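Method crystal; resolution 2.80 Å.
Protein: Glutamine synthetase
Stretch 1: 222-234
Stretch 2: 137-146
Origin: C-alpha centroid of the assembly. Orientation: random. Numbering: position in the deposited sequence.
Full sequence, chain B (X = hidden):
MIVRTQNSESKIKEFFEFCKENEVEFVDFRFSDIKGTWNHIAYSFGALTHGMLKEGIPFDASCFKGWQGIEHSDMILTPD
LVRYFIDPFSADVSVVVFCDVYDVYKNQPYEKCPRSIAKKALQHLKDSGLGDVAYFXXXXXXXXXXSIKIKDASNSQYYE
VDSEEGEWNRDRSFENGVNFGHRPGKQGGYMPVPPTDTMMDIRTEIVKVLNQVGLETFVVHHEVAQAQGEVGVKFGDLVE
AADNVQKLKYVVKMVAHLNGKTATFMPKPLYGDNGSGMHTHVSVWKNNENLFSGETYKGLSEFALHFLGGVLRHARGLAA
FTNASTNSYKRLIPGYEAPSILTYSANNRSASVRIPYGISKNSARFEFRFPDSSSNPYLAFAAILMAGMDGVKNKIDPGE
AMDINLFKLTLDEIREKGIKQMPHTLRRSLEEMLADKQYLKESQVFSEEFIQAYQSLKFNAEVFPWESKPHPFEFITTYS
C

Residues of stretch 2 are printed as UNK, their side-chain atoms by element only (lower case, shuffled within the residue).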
# COMPACT_ATOMS: atom_id res chain seq x y z
N HIS B 222 -10.56 -21.35 35.66
CA HIS B 222 -10.26 -21.74 34.30
C HIS B 222 -10.48 -23.25 34.13
O HIS B 222 -10.33 -24.03 35.07
CB HIS B 222 -8.82 -21.38 33.98
CG HIS B 222 -8.57 -21.07 32.54
ND1 HIS B 222 -8.48 -19.79 32.05
CD2 HIS B 222 -8.42 -21.89 31.46
CE1 HIS B 222 -8.26 -19.82 30.75
NE2 HIS B 222 -8.23 -21.09 30.37
N GLU B 223 -10.83 -23.68 32.92
CA GLU B 223 -10.93 -25.12 32.65
C GLU B 223 -9.78 -25.63 31.78
O GLU B 223 -8.87 -24.88 31.43
CB GLU B 223 -12.28 -25.43 32.01
CG GLU B 223 -13.23 -26.23 32.89
CD GLU B 223 -12.71 -27.65 33.16
OE1 GLU B 223 -12.77 -28.10 34.33
OE2 GLU B 223 -12.30 -28.33 32.18
N VAL B 224 -9.88 -26.91 31.38
CA VAL B 224 -8.73 -27.63 30.81
C VAL B 224 -8.39 -27.15 29.39
O VAL B 224 -7.22 -27.07 29.02
CB VAL B 224 -8.99 -29.15 30.82
CG1 VAL B 224 -7.96 -29.87 29.97
CG2 VAL B 224 -9.00 -29.68 32.23
N ALA B 225 -9.39 -26.90 28.56
CA ALA B 225 -9.13 -26.39 27.22
C ALA B 225 -8.74 -24.91 27.27
O ALA B 225 -8.88 -24.24 28.30
CB ALA B 225 -10.34 -26.57 26.32
N GLN B 226 -8.27 -24.40 26.14
CA GLN B 226 -7.48 -23.17 26.14
C GLN B 226 -8.30 -21.93 26.53
O GLN B 226 -7.80 -21.07 27.26
CB GLN B 226 -6.82 -23.00 24.78
CG GLN B 226 -5.98 -24.19 24.44
CD GLN B 226 -5.25 -24.04 23.16
OE1 GLN B 226 -4.42 -23.16 23.01
NE2 GLN B 226 -5.58 -24.89 22.20
N ALA B 227 -9.53 -21.77 26.04
CA ALA B 227 -10.29 -20.57 26.41
C ALA B 227 -11.49 -20.91 27.29
O ALA B 227 -12.49 -20.19 27.32
CB ALA B 227 -10.75 -19.78 25.19
N GLN B 228 -11.38 -22.00 28.02
CA GLN B 228 -12.51 -22.63 28.65
C GLN B 228 -12.63 -22.16 30.09
O GLN B 228 -11.65 -21.76 30.73
CB GLN B 228 -12.36 -24.15 28.58
CG GLN B 228 -13.68 -24.86 28.45
CD GLN B 228 -13.54 -26.34 28.49
OE1 GLN B 228 -12.49 -26.88 28.84
NE2 GLN B 228 -14.62 -27.03 28.18
N GLY B 229 -13.86 -22.25 30.61
CA GLY B 229 -14.17 -21.75 31.94
C GLY B 229 -15.39 -22.47 32.46
O GLY B 229 -16.04 -23.23 31.75
N GLU B 230 -15.71 -22.20 33.73
CA GLU B 230 -16.79 -22.91 34.40
C GLU B 230 -17.14 -22.15 35.67
O GLU B 230 -16.27 -21.60 36.35
CB GLU B 230 -16.33 -24.34 34.73
CG GLU B 230 -17.39 -25.45 34.92
CD GLU B 230 -16.73 -26.73 35.45
OE1 GLU B 230 -17.37 -27.82 35.49
OE2 GLU B 230 -15.53 -26.65 35.79
N VAL B 231 -18.43 -22.16 36.03
CA VAL B 231 -18.90 -21.61 37.29
C VAL B 231 -19.84 -22.64 37.92
O VAL B 231 -20.74 -23.17 37.25
CB VAL B 231 -19.62 -20.25 37.12
CG1 VAL B 231 -20.13 -19.74 38.47
CG2 VAL B 231 -18.69 -19.24 36.49
N GLY B 232 -19.61 -22.93 39.19
CA GLY B 232 -20.50 -23.79 39.95
C GLY B 232 -21.64 -23.00 40.56
O GLY B 232 -21.41 -22.01 41.26
N VAL B 233 -22.87 -23.46 40.30
CA VAL B 233 -24.08 -22.82 40.78
C VAL B 233 -24.78 -23.76 41.77
O VAL B 233 -24.56 -24.97 41.77
CB VAL B 233 -25.02 -22.43 39.61
CG1 VAL B 233 -24.49 -21.23 38.90
CG2 VAL B 233 -25.12 -23.56 38.63
N LYS B 234 -25.61 -23.19 42.63
CA LYS B 234 -26.32 -24.01 43.60
C LYS B 234 -27.25 -24.98 42.88
O LYS B 234 -27.89 -24.62 41.89
CB LYS B 234 -27.11 -23.12 44.57
CG LYS B 234 -27.02 -23.57 46.02
CD LYS B 234 -28.25 -23.19 46.84
CE LYS B 234 -28.45 -24.10 48.08
NZ LYS B 234 -29.07 -25.46 47.83
N UNK B 137 -28.10 -30.08 39.65
CA UNK B 137 -27.04 -29.10 39.69
C UNK B 137 -26.06 -29.22 38.54
O UNK B 137 -25.22 -30.12 38.54
N UNK B 138 -26.13 -28.30 37.58
CA UNK B 138 -25.37 -28.38 36.34
C UNK B 138 -24.10 -27.54 36.40
O UNK B 138 -24.09 -26.42 36.94
c UNK B 138 -26.22 -27.92 35.15
N UNK B 139 -23.01 -28.09 35.86
CA UNK B 139 -21.78 -27.34 35.63
C UNK B 139 -21.68 -27.16 34.11
O UNK B 139 -21.35 -28.12 33.40
o UNK B 139 -19.52 -30.36 38.87
c UNK B 139 -19.57 -29.76 37.78
c UNK B 139 -20.67 -28.71 37.53
c UNK B 139 -20.56 -28.10 36.13
o UNK B 139 -18.76 -29.99 36.85
N UNK B 140 -21.93 -25.95 33.62
CA UNK B 140 -21.86 -25.69 32.17
C UNK B 140 -20.51 -25.05 31.85
O UNK B 140 -20.35 -23.83 31.90
c UNK B 140 -24.34 -25.43 31.81
n UNK B 140 -25.00 -25.18 32.94
c UNK B 140 -22.98 -24.80 31.67
o UNK B 140 -24.80 -26.12 30.89
N UNK B 141 -19.55 -25.89 31.48
CA UNK B 141 -18.30 -25.40 30.92
C UNK B 141 -18.57 -24.65 29.61
O UNK B 141 -19.46 -25.03 28.84
c UNK B 141 -16.07 -28.57 31.79
o UNK B 141 -15.43 -28.99 32.79
c UNK B 141 -17.01 -27.36 31.97
c UNK B 141 -17.31 -26.55 30.69
o UNK B 141 -16.03 -29.15 30.68
N UNK B 142 -17.79 -23.60 29.39
CA UNK B 142 -17.96 -22.71 28.25
C UNK B 142 -16.61 -22.20 27.78
O UNK B 142 -15.57 -22.56 28.31
c UNK B 142 -16.87 -18.96 30.48
c UNK B 142 -17.35 -19.74 29.45
c UNK B 142 -18.82 -20.83 30.97
c UNK B 142 -18.37 -20.06 31.97
c UNK B 142 -18.85 -21.54 28.58
c UNK B 142 -17.37 -19.11 31.73
c UNK B 142 -18.32 -20.69 29.69
N UNK B 143 -16.66 -21.38 26.75
CA UNK B 143 -15.48 -20.82 26.12
C UNK B 143 -15.72 -19.35 25.87
O UNK B 143 -16.82 -18.94 25.50
c UNK B 143 -15.21 -23.97 24.92
c UNK B 143 -13.19 -25.26 25.06
c UNK B 143 -15.16 -21.48 24.78
c UNK B 143 -13.08 -22.87 24.92
c UNK B 143 -14.58 -25.20 25.01
c UNK B 143 -12.44 -24.09 25.02
c UNK B 143 -14.47 -22.79 24.88
N UNK B 144 -14.69 -18.56 26.01
CA UNK B 144 -14.77 -17.17 25.68
C UNK B 144 -13.74 -16.93 24.61
O UNK B 144 -12.54 -17.05 24.85
c UNK B 144 -15.71 -16.48 27.85
c UNK B 144 -14.54 -16.27 26.88
c UNK B 144 -14.29 -14.82 26.38
c UNK B 144 -15.86 -15.40 28.90
N UNK B 145 -14.21 -16.68 23.40
CA UNK B 145 -13.33 -16.45 22.27
C UNK B 145 -13.23 -14.96 21.95
O UNK B 145 -13.99 -14.13 22.45
c UNK B 145 -14.78 -19.64 21.10
c UNK B 145 -13.83 -17.29 21.09
c UNK B 145 -14.65 -21.02 21.26
c UNK B 145 -12.30 -20.73 21.80
c UNK B 145 -13.69 -18.80 21.29
c UNK B 145 -13.41 -21.56 21.61
c UNK B 145 -12.45 -19.36 21.64
N UNK B 146 -12.24 -14.62 21.13
CA UNK B 146 -12.14 -13.26 20.59
C UNK B 146 -12.94 -13.10 19.31
O UNK B 146 -13.53 -12.04 19.06
c UNK B 146 -10.67 -12.86 20.32
c UNK B 146 -9.84 -12.86 21.57
o UNK B 146 -8.63 -13.16 21.50
o UNK B 146 -10.41 -12.53 22.63

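Position 137 has no side-chain atoms. Its backbone runs beside the end of stretch 1 without close contact. It is Gly137.

Position 138 has one side-chain carbon, a lone CB. That carbon points sideways and stays clear of stretch 1. The backbone makes the contact: O of position 138 lies 3.5 Å from Val233 CG2. One carbon and nothing more means Ala138.

Position 139 has three carbons in a chain, the last carrying two oxygens. One of these oxygens lies 2.9 Å from Glu230 OE1. This is a carboxylate one carbon longer than aspartate, so the residue is Glu139, and the oxygen is its OE1. Both atoms are acceptors, so no hydrogen bond is assigned.

Position 140 has two carbons, the second carrying one oxygen and one nitrogen. The CB points away from stretch 1, and the side chain makes no close contact there. A short amide end identifies Asn140.

Position 141 again has three carbons and a terminal pair of oxygens. The CB points sideways, but the end of the side chain comes nearer to stretch 1, with one oxygen 3.1 Å from Glu223 CD. It is Glu141. Glu141 OE2 is 3.2 Å from Glu223 OE1 and 3.5 Å from Glu230 OE1, so like charges crowd here. Glu141 OE1 is hydrogen-bonded elsewhere in the structure.

Position 142 has one carbon followed by a six-carbon ring. Gly229 O lies over one ring face. With no oxygen on the ring, it is Phe142. A CB on Gly229, ideally placed, would come 3.1 Å from Phe142 CE1, so the glycine leaves room for this ring.

Position 143 also has one carbon and a plain six-carbon ring. Gln228 CG lies over one face, and Ala225 CB approaches the edge. This is Phe143. Gln228 CG is 3.6 Å from the ring centroid, a CH-pi contact, and Ala225 CB is 3.4 Å from Phe143 CZ.

Position 144 has four carbons, forked at the first, with one arm two carbons long. Its CA-to-CB bond points sideways, and the closest link is through the backbone: N of position 144 donates to Ala227 O at 3.0 Å. Four carbons, forked at CB with one two-carbon arm, mean Ile144.

Position 145 has one carbon and a third unsubstituted six-carbon ring. The ring end comes near the methyl of Ala227. It is Phe145, with CE1 3.8 Å from Ala227 CB.

Position 146 has two carbons, the second carrying two oxygens. It is out of reach of stretch 1. The short carboxylate identifies Asp146.

The contact is built on an antiparallel backbone pairing. Gly229 and Phe142 exchange two hydrogen bonds: Phe142 N to Gly229 O at 3.0 Å, and Gly229 N to Phe142 O at 2.9 Å. Ile144 N also donates to Ala227 O, just before the strand of stretch 1 begins. Gln228 and Phe143 form a non-hydrogen-bonded pair. As directly opposed residues they put their side chains on one face of the sheet, where Gln228 CG packs on the Phe143 ring. Apolar packing around Phe143 and Phe145 adds to the pairing. The glutamates gather their carboxylates nearby, and these do not bond to one another.

Stretch 2 137-146: GAENEFFIFD
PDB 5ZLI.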